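Local coordinates for protein bowman-Birk type bran trypsin inhibitor (Oryza sativa, PDB 2QN5) that probably inhibits trypsin-like serine proteases, this chain being a two-repeat part of a longer Bowman-Birk protein, at residues A[1-11]-A[57-68]. Residues are numbered along the deposited sequence; the frame is centred on the assembly and turned at random.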
# COMPACT_ATOMS: atom_id res chain seq x y z
N MET A 1 9.97 5.47 11.73
CA MET A 1 11.43 5.17 11.70
C MET A 1 12.22 6.45 11.55
O MET A 1 11.72 7.53 11.83
CB MET A 1 11.75 4.21 10.55
CG MET A 1 11.33 4.72 9.17
SD MET A 1 11.86 3.60 7.84
CE MET A 1 13.47 4.31 7.40
N GLU A 2 13.47 6.32 11.11
CA GLU A 2 14.35 7.47 10.93
C GLU A 2 14.43 7.99 9.50
O GLU A 2 15.04 7.37 8.62
CB GLU A 2 15.76 7.14 11.43
CG GLU A 2 15.98 7.50 12.89
CD GLU A 2 15.55 8.93 13.22
OE1 GLU A 2 15.79 9.39 14.38
OE2 GLU A 2 14.95 9.61 12.33
N ARG A 3 13.82 9.16 9.31
CA ARG A 3 13.79 9.83 8.02
C ARG A 3 15.25 10.02 7.58
O ARG A 3 15.98 10.78 8.19
CB ARG A 3 13.11 11.18 8.20
CG ARG A 3 12.53 11.82 6.96
CD ARG A 3 12.25 13.31 7.23
NE ARG A 3 10.91 13.65 7.71
CZ ARG A 3 10.32 13.13 8.78
NH1 ARG A 3 9.09 13.53 9.12
NH2 ARG A 3 10.92 12.22 9.52
N PRO A 4 15.69 9.30 6.53
CA PRO A 4 17.06 9.39 6.02
C PRO A 4 17.46 10.70 5.35
O PRO A 4 18.35 10.70 4.51
CB PRO A 4 17.16 8.21 5.06
CG PRO A 4 15.78 8.16 4.49
CD PRO A 4 14.92 8.32 5.74
N TRP A 5 16.80 11.79 5.71
CA TRP A 5 17.10 13.10 5.13
C TRP A 5 16.34 14.19 5.86
O TRP A 5 15.22 13.98 6.33
CB TRP A 5 16.75 13.12 3.65
CG TRP A 5 15.31 12.85 3.39
CD1 TRP A 5 14.26 13.66 3.68
CD2 TRP A 5 14.77 11.70 2.75
NE1 TRP A 5 13.08 13.09 3.26
CE2 TRP A 5 13.37 11.88 2.68
CE3 TRP A 5 15.33 10.53 2.22
CZ2 TRP A 5 12.52 10.93 2.10
CZ3 TRP A 5 14.49 9.58 1.64
CH2 TRP A 5 13.09 9.80 1.58
N LYS A 6 16.95 15.37 5.95
CA LYS A 6 16.33 16.50 6.62
C LYS A 6 15.25 17.16 5.76
O LYS A 6 14.17 17.45 6.24
CB LYS A 6 17.40 17.52 7.03
CG LYS A 6 18.17 17.15 8.30
CD LYS A 6 19.14 15.99 8.07
CE LYS A 6 19.78 15.54 9.38
NZ LYS A 6 18.77 15.07 10.36
N CYS A 7 15.55 17.41 4.49
CA CYS A 7 14.55 18.01 3.63
C CYS A 7 14.60 17.26 2.30
O CYS A 7 15.52 16.47 2.08
CB CYS A 7 14.84 19.50 3.41
SG CYS A 7 16.28 19.83 2.35
N CYS A 8 13.62 17.47 1.44
CA CYS A 8 13.63 16.82 0.13
C CYS A 8 12.60 17.51 -0.75
O CYS A 8 11.51 17.84 -0.29
CB CYS A 8 13.33 15.31 0.23
SG CYS A 8 13.48 14.44 -1.38
N ASP A 9 12.97 17.74 -2.01
CA ASP A 9 12.10 18.41 -2.99
C ASP A 9 11.47 17.35 -3.86
O ASP A 9 10.25 17.14 -3.81
CB ASP A 9 12.92 19.38 -3.85
CG ASP A 9 13.42 20.58 -3.06
OD1 ASP A 9 12.59 21.41 -2.63
OD2 ASP A 9 14.65 20.68 -2.87
N ASN A 10 12.29 16.69 -4.67
CA ASN A 10 11.79 15.63 -5.52
C ASN A 10 11.51 14.44 -4.64
O ASN A 10 12.38 13.60 -4.40
CB ASN A 10 12.81 15.26 -6.59
CG ASN A 10 12.74 16.17 -7.79
OD1 ASN A 10 11.68 16.31 -8.40
ND2 ASN A 10 13.87 16.79 -8.14
N ILE A 11 10.28 14.41 -4.13
CA ILE A 11 9.83 13.33 -3.26
C ILE A 11 8.95 12.40 -4.08
O ILE A 11 7.90 12.80 -4.58
CB ILE A 11 9.01 13.85 -2.05
CG1 ILE A 11 9.84 14.85 -1.23
CG2 ILE A 11 8.63 12.68 -1.16
CD1 ILE A 11 9.06 15.50 -0.11
N ILE A 57 14.44 4.03 1.68
CA ILE A 57 13.02 4.34 1.69
C ILE A 57 12.53 4.61 3.09
O ILE A 57 12.73 3.79 3.99
CB ILE A 57 12.16 3.20 1.12
CG1 ILE A 57 12.59 2.87 -0.31
CG2 ILE A 57 10.69 3.62 1.13
CD1 ILE A 57 11.91 1.65 -0.90
N TYR A 58 11.90 5.77 3.26
CA TYR A 58 11.33 6.18 4.53
C TYR A 58 9.89 5.72 4.46
O TYR A 58 9.25 5.84 3.41
CB TYR A 58 11.35 7.70 4.67
CG TYR A 58 10.56 8.21 5.84
CD1 TYR A 58 10.96 7.97 7.14
CD2 TYR A 58 9.42 8.95 5.63
CE1 TYR A 58 10.23 8.46 8.22
CE2 TYR A 58 8.68 9.45 6.70
CZ TYR A 58 9.09 9.20 7.98
OH TYR A 58 8.34 9.68 9.02
N TRP A 59 9.39 5.20 5.57
CA TRP A 59 8.02 4.71 5.64
C TRP A 59 7.35 5.50 6.75
O TRP A 59 7.61 5.24 7.92
CB TRP A 59 8.05 3.23 5.98
CG TRP A 59 6.73 2.56 6.05
CD1 TRP A 59 5.49 3.14 6.07
CD2 TRP A 59 6.51 1.14 6.17
NE1 TRP A 59 4.51 2.17 6.18
CE2 TRP A 59 5.12 0.94 6.25
CE3 TRP A 59 7.36 0.03 6.21
CZ2 TRP A 59 4.56 -0.34 6.37
CZ3 TRP A 59 6.81 -1.23 6.33
CH2 TRP A 59 5.42 -1.40 6.41
N GLY A 60 6.52 6.46 6.40
CA GLY A 60 5.86 7.24 7.43
C GLY A 60 4.83 8.20 6.90
O GLY A 60 4.71 8.40 5.69
N ALA A 61 4.08 8.79 7.81
CA ALA A 61 3.04 9.74 7.46
C ALA A 61 3.60 10.91 6.68
O ALA A 61 3.16 11.17 5.57
CB ALA A 61 2.37 10.24 8.70
N ASP A 62 4.57 11.61 7.26
CA ASP A 62 5.19 12.79 6.66
C ASP A 62 6.48 12.50 5.91
O ASP A 62 7.47 12.07 6.51
CB ASP A 62 5.45 13.82 7.76
CG ASP A 62 6.01 15.13 7.22
OD1 ASP A 62 6.04 16.12 7.99
OD2 ASP A 62 6.43 15.18 6.04
N PRO A 63 6.51 12.74 4.58
CA PRO A 63 7.70 12.50 3.77
C PRO A 63 8.71 13.64 3.90
O PRO A 63 9.70 13.73 3.16
CB PRO A 63 7.14 12.37 2.36
CG PRO A 63 6.03 13.33 2.38
CD PRO A 63 5.36 13.06 3.71
N GLY A 64 8.47 14.53 4.85
CA GLY A 64 9.41 15.62 5.07
C GLY A 64 9.00 16.93 4.44
O GLY A 64 8.17 16.96 3.53
N PRO A 65 9.59 18.04 4.92
CA PRO A 65 9.27 19.36 4.39
C PRO A 65 10.10 19.52 3.15
O PRO A 65 10.94 18.66 2.86
CB PRO A 65 9.75 20.27 5.50
CG PRO A 65 11.01 19.59 5.91
CD PRO A 65 10.61 18.13 5.97
N PHE A 66 9.87 20.59 2.41
CA PHE A 66 10.65 20.82 1.21
C PHE A 66 11.94 21.52 1.60
O PHE A 66 12.10 22.00 2.72
CB PHE A 66 9.88 21.66 0.20
CG PHE A 66 8.75 20.93 -0.45
CD1 PHE A 66 7.45 21.06 0.01
CD2 PHE A 66 9.00 20.07 -1.52
CE1 PHE A 66 6.40 20.34 -0.58
CE2 PHE A 66 7.96 19.35 -2.12
CZ PHE A 66 6.66 19.48 -1.65
N CYS A 67 12.88 21.57 0.66
CA CYS A 67 14.15 22.22 0.89
C CYS A 67 14.05 23.70 0.52
O CYS A 67 14.75 24.55 1.09
CB CYS A 67 15.24 21.55 0.06
SG CYS A 67 15.54 19.79 0.45
N THR A 68 13.16 24.00 -0.42
CA THR A 68 12.93 25.35 -0.91
C THR A 68 11.42 25.58 -1.00
O THR A 68 10.74 24.93 -1.78
CB THR A 68 13.54 25.53 -2.31
OG1 THR A 68 13.36 24.32 -3.06
CG2 THR A 68 15.03 25.85 -2.21
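Over one face of the Tyr58 ring lies Arg3, its CG 4.1 Å from the ring centroid and almost on the ring normal, a CH-pi contact; Gly60 N backs the opposite face. The Arg3 chain keeps CG anti to the backbone N (chi1 -158°), then turns about CG-CD, which brings the guanidinium over the hydroxyl end of Tyr58, the two planes 36° apart and Tyr58 CZ over one guanidinium face, with Gly64 CA at the edge. Its NH1 comes near Asp62, but no salt bridge forms. Met1 runs past Tyr58 in the opposite sense, Met1 CG 3.8 Å from Tyr58 CD1.

The indole of Trp5 is held within its own segment, between Arg3 CG and Pro4 CD on one face and Cys8 CB on the other, and meets 57-68 by its edge. There, in the ring plane, Trp5 NE1 gives a weak hydrogen bond of 3.4 Å to Pro63 O. Further on, Cys8 N donates to Pro65 O at 3.3 Å, and Ile11 CG2 packs crosswise on Pro63 CB. Phe66 sets its ring edge toward Asp9 O, with Arg70 making a cation-pi contact.

Cys7 and Cys67 close a disulfide with a chi3 of 96°. Alongside it, Asp9 OD1 receives Cys67 N (3.3 Å) and Thr68 OG1 (3.0 Å) from opposite faces of the carboxylate plane, which should steady the anion.

Cys8 is itself tied to Cys25 on strand 22-25. One disulfide, a doubly gripped carboxylate and the Arg3-covered face of Tyr58, rather than a large hydrophobic core, thus join the two ends of the first repeat, as befits a small cysteine-rich Bowman-Birk domain.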